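Long-range contacts in citryl-spermidine/3,4-dihydroxybenzoyl-citryl-spermidine:spermidine ligase (PDB 3TO3), which catalyses the ATP-dependent condensation of spermidine with citryl-spermidine intermediates in the biosynthesis of the siderophore petrobactin: residues 569-574 against 582-587; 341-346 against 452-457. All blocks are in the same frame, centred on the assembly; numbering follows the deposited sequence. Where two conformers were deposited one is given.

Interaction 1 (569-574 against 582-587); sequences AEQLTK and ESLVHE
Gln571 lies across Leu584, Val585 and His586 where a two-stranded antiparallel ribbon, strand 566-570 against strand 585-589, opens into its connecting loop. Ala569 and His586 form the hydrogen-bonded pair of this ribbon, Ala569 N giving to His586 O and His586 N to Ala569 O, the latter at 2.8 Å. Glu570 and Val585 follow as the non-hydrogen-bonded pair. The backbone pairing is prolonged by one more bond, from Gln571 N to Leu584 O (2.6 Å), with the donor standing above the carbonyl plane, 39° out of it.

The same carbonyl oxygen touches the start of the Gln571 side chain, CB lying 3.4 Å from Leu584 O. CG, placed beside the backbone N and anti to the carbonyl carbon (chi1 -60°), touches that oxygen too and also meets His586 CD2 at 3.5 Å. From CG the chain runs extended (chi2 176°), carrying CD over the backbone of Val585. The amide then divides its contacts: OE1 approaches Val585 N at 3.1 Å, too poorly angled for a hydrogen bond, while NE2 rests 3.8 Å from His586 CB and makes a weak hydrogen bond to Glu38 O.

Glu570 turns its carboxylate to a salt bridge with Arg575, and the His586 ring packs edge-to-face with Tyr37. At the edge of the imidazole, in its plane, a water bonded to His586 NE2 at 2.8 Å also donates to Glu570 O at 2.9 Å.

Interaction 2 (341-346 against 452-457); sequences ESRVIL and PVRIAL
Ile345 CG1 lies over one face of the Arg454 guanidinium, 3.7 Å from Arg454 NH2, the two side chains crossing at about a right angle. At the edge of this group Arg454 NE donates to the backbone Arg343 O (3.0 Å), nearly in the guanidinium plane. Arg454 CG sits between the backbone N and the carbonyl carbon (chi1 65°). Arg343 has two conformers; in the one given its guanidinium lies flat on Arg454, offset, on the face opposite Ile345, with planes 26° apart, a stack that is doubtful for the other copy.

Further along, Ile345 CB meets Ala456 CB at 3.6 Å on one face of the sheet. On the other, Leu457 CD1 touches Leu346 CD2, and Val344 CG1 joins them from the residue before the strand. The backbones are linked by Ile345 N to Ile455 O, an almost straight bond (179°), and Leu457 N to Ile345 O. A water bridges Ser342 O and Ile455 N.

The arrangement is that of a parallel strand pair within a mixed sheet, entered from helix 336-342 through Arg343 and Val344 and preceded on the partner strand by a classic beta bulge, where Val453 and Arg454 both face Val446 on antiparallel strand 443-448.

Overall arrangement
Two ways of pairing strands serve one chain here: interaction 1 joins segments with seven residues between them, whereas interaction 2 unites segments 106 residues apart and brings the IucA/IucC family region together with the FhuF-like one. Their centres are 32 Å apart and their nearest atoms about 19 Å, without touching. Neither includes an ATP-binding residue, and both stand well back from the nucleotide: the side chain of Glu570 is about 13 Å from the bound ATP and that of Leu457 about 12 Å. In interaction 2 the Leu457 side chain is about 11 Å from the magnesium ion, which is bound by Gln441, Asn442 and Asp459.

Interaction 1 (569-574 against 582-587)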
# COMPACT_ATOMS: atom_id res chain seq x y z
N ALA B 569 3.28 -24.27 22.36
CA ALA B 569 2.89 -23.97 20.99
C ALA B 569 2.98 -22.46 20.65
O ALA B 569 2.69 -21.60 21.47
CB ALA B 569 1.49 -24.44 20.78
N GLU B 570 3.37 -22.16 19.42
CA GLU B 570 3.43 -20.81 18.90
C GLU B 570 2.11 -20.11 19.06
O GLU B 570 1.09 -20.68 18.76
CB GLU B 570 3.74 -20.86 17.40
CG GLU B 570 5.16 -21.22 17.04
CD GLU B 570 6.17 -20.21 17.55
OE1 GLU B 570 5.91 -18.99 17.43
OE2 GLU B 570 7.23 -20.64 18.08
N GLN B 571 2.13 -18.84 19.45
CA GLN B 571 0.92 -18.06 19.39
C GLN B 571 1.00 -17.21 18.13
O GLN B 571 1.59 -16.13 18.14
CB GLN B 571 0.92 -17.09 20.58
CG GLN B 571 0.96 -17.74 21.94
CD GLN B 571 1.06 -16.71 23.04
OE1 GLN B 571 2.08 -16.03 23.20
NE2 GLN B 571 -0.01 -16.58 23.82
N LEU B 572 0.28 -17.61 17.10
CA LEU B 572 0.40 -16.98 15.78
C LEU B 572 -0.38 -15.68 15.67
O LEU B 572 0.08 -14.71 15.09
CB LEU B 572 -0.06 -17.96 14.71
CG LEU B 572 0.70 -19.30 14.68
CD1 LEU B 572 -0.09 -20.32 13.90
CD2 LEU B 572 2.09 -19.14 14.10
N THR B 573 -1.58 -15.67 16.21
CA THR B 573 -2.39 -14.47 16.23
C THR B 573 -1.77 -13.42 17.14
O THR B 573 -1.70 -12.26 16.78
CB THR B 573 -3.83 -14.82 16.64
OG1 THR B 573 -4.38 -15.75 15.67
CG2 THR B 573 -4.69 -13.59 16.70
N LYS B 574 -1.29 -13.80 18.32
CA LYS B 574 -0.73 -12.81 19.24
C LYS B 574 0.33 -11.96 18.53
O LYS B 574 0.46 -10.74 18.78
CB LYS B 574 -0.14 -13.46 20.49
CG LYS B 574 0.30 -12.45 21.54
CD LYS B 574 0.71 -13.21 22.80
CE LYS B 574 1.11 -12.27 23.96
NZ LYS B 574 -0.08 -11.83 24.76
N GLU B 582 6.97 -10.57 25.29
CA GLU B 582 7.90 -11.42 26.02
C GLU B 582 7.98 -12.86 25.51
O GLU B 582 9.07 -13.42 25.44
CB GLU B 582 7.57 -11.42 27.51
CG GLU B 582 8.79 -11.24 28.40
CD GLU B 582 8.62 -11.87 29.77
OE1 GLU B 582 7.47 -11.89 30.27
OE2 GLU B 582 9.62 -12.34 30.34
N SER B 583 6.84 -13.45 25.15
CA SER B 583 6.77 -14.90 24.89
C SER B 583 6.56 -15.37 23.43
O SER B 583 7.49 -15.89 22.80
CB SER B 583 5.71 -15.54 25.80
OG SER B 583 6.16 -16.77 26.33
N LEU B 584 5.34 -15.21 22.90
CA LEU B 584 4.93 -15.83 21.63
C LEU B 584 4.54 -17.32 21.72
O LEU B 584 4.25 -17.96 20.72
CB LEU B 584 5.91 -15.58 20.49
CG LEU B 584 5.35 -14.49 19.57
CD1 LEU B 584 4.41 -13.52 20.32
CD2 LEU B 584 6.49 -13.71 18.88
N VAL B 585 4.60 -17.87 22.92
CA VAL B 585 4.40 -19.27 23.10
C VAL B 585 3.33 -19.48 24.19
O VAL B 585 3.20 -18.67 25.09
CB VAL B 585 5.75 -19.86 23.52
CG1 VAL B 585 5.69 -20.46 24.91
CG2 VAL B 585 6.28 -20.81 22.45
N HIS B 586 2.51 -20.52 24.08
CA HIS B 586 1.61 -20.80 25.19
C HIS B 586 1.49 -22.30 25.42
O HIS B 586 1.69 -23.09 24.50
CB HIS B 586 0.23 -20.14 25.04
CG HIS B 586 -0.63 -20.74 23.96
ND1 HIS B 586 -1.87 -21.27 24.21
CD2 HIS B 586 -0.43 -20.86 22.63
CE1 HIS B 586 -2.41 -21.69 23.08
NE2 HIS B 586 -1.55 -21.46 22.10
N GLU B 587 1.20 -22.68 26.66
CA GLU B 587 1.22 -24.06 27.05
C GLU B 587 -0.11 -24.73 26.73
O GLU B 587 -1.17 -24.21 27.09
CB GLU B 587 1.49 -24.18 28.53
CG GLU B 587 1.73 -25.61 28.98
CD GLU B 587 1.74 -25.73 30.48
OE1 GLU B 587 1.38 -24.73 31.14
OE2 GLU B 587 2.08 -26.81 31.01
O HOH W 1 -1.54 -21.67 19.27

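Interaction 2 (341-346 against 452-457)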
# COMPACT_ATOMS: atom_id res chain seq x y z
N GLU B 341 11.03 -48.87 1.88
CA GLU B 341 9.71 -49.14 2.47
C GLU B 341 8.73 -47.95 2.29
O GLU B 341 7.67 -48.11 1.68
CB GLU B 341 9.83 -49.43 3.97
CG GLU B 341 10.79 -50.55 4.33
CD GLU B 341 10.85 -50.80 5.84
OE1 GLU B 341 11.95 -51.16 6.33
OE2 GLU B 341 9.82 -50.64 6.54
N SER B 342 9.08 -46.81 2.89
CA SER B 342 8.34 -45.54 2.78
C SER B 342 8.24 -44.98 1.37
O SER B 342 7.18 -44.57 0.93
CB SER B 342 9.03 -44.47 3.62
OG SER B 342 8.38 -44.38 4.86
N ARG B 343 9.37 -44.93 0.68
CA ARG B 343 9.39 -44.44 -0.70
C ARG B 343 8.96 -42.98 -0.75
O ARG B 343 8.30 -42.53 -1.69
CB ARG B 343 8.51 -45.32 -1.59
CG ARG B 343 8.97 -46.78 -1.66
CD ARG B 343 7.85 -47.70 -2.11
NE ARG B 343 7.08 -47.15 -3.22
CZ ARG B 343 5.77 -47.30 -3.36
NH1 ARG B 343 5.07 -47.99 -2.47
NH2 ARG B 343 5.16 -46.77 -4.41
N VAL B 344 9.36 -42.24 0.28
CA VAL B 344 9.15 -40.81 0.35
C VAL B 344 9.67 -40.08 -0.89
O VAL B 344 10.73 -40.40 -1.39
CB VAL B 344 9.93 -40.26 1.56
CG1 VAL B 344 9.80 -38.75 1.61
CG2 VAL B 344 9.40 -40.89 2.83
N ILE B 345 8.89 -39.12 -1.38
CA ILE B 345 9.30 -38.28 -2.50
C ILE B 345 9.71 -36.93 -1.95
O ILE B 345 8.98 -36.37 -1.14
CB ILE B 345 8.13 -38.03 -3.44
CG1 ILE B 345 7.60 -39.33 -4.00
CG2 ILE B 345 8.50 -37.04 -4.56
CD1 ILE B 345 6.18 -39.20 -4.49
N LEU B 346 10.88 -36.41 -2.33
CA LEU B 346 11.23 -35.02 -1.98
C LEU B 346 11.25 -34.20 -3.26
O LEU B 346 12.08 -34.46 -4.12
CB LEU B 346 12.59 -34.96 -1.31
CG LEU B 346 12.73 -35.73 0.00
CD1 LEU B 346 14.10 -35.48 0.55
CD2 LEU B 346 11.71 -35.33 1.01
N PRO B 452 -3.98 -44.76 0.58
CA PRO B 452 -2.72 -44.01 0.75
C PRO B 452 -1.51 -44.87 0.41
O PRO B 452 -1.38 -45.98 0.93
CB PRO B 452 -2.75 -43.62 2.24
CG PRO B 452 -4.26 -43.64 2.61
CD PRO B 452 -4.76 -44.83 1.82
N VAL B 453 -0.63 -44.33 -0.42
CA VAL B 453 0.56 -45.03 -0.91
C VAL B 453 1.85 -44.51 -0.27
O VAL B 453 2.62 -45.28 0.31
CB VAL B 453 0.64 -45.02 -2.46
CG1 VAL B 453 1.90 -45.75 -2.93
CG2 VAL B 453 -0.60 -45.70 -3.04
N ARG B 454 2.13 -43.22 -0.47
CA ARG B 454 3.38 -42.61 -0.06
C ARG B 454 3.20 -41.09 0.06
O ARG B 454 2.18 -40.53 -0.37
CB ARG B 454 4.50 -43.00 -1.04
CG ARG B 454 4.30 -42.46 -2.45
CD ARG B 454 4.84 -43.40 -3.50
NE ARG B 454 6.27 -43.20 -3.74
CZ ARG B 454 6.80 -43.02 -4.95
NH1 ARG B 454 6.03 -42.98 -6.03
NH2 ARG B 454 8.10 -42.86 -5.06
N ILE B 455 4.18 -40.42 0.69
CA ILE B 455 4.15 -38.98 0.89
C ILE B 455 5.20 -38.21 0.06
O ILE B 455 6.32 -38.69 -0.18
CB ILE B 455 4.32 -38.64 2.38
CG1 ILE B 455 3.69 -37.29 2.68
CG2 ILE B 455 5.77 -38.69 2.81
CD1 ILE B 455 2.21 -37.26 2.28
N ALA B 456 4.85 -37.02 -0.40
CA ALA B 456 5.80 -36.18 -1.14
C ALA B 456 5.91 -34.89 -0.37
O ALA B 456 4.91 -34.37 0.09
CB ALA B 456 5.32 -35.91 -2.53
N LEU B 457 7.13 -34.39 -0.21
CA LEU B 457 7.36 -33.21 0.63
C LEU B 457 7.96 -32.12 -0.21
O LEU B 457 8.68 -32.38 -1.18
CB LEU B 457 8.28 -33.56 1.80
CG LEU B 457 7.78 -34.74 2.64
CD1 LEU B 457 8.94 -35.45 3.29
CD2 LEU B 457 6.78 -34.26 3.68
O HOH W 2 5.96 -42.06 1.92
O HOH W 3 5.03 -46.67 0.70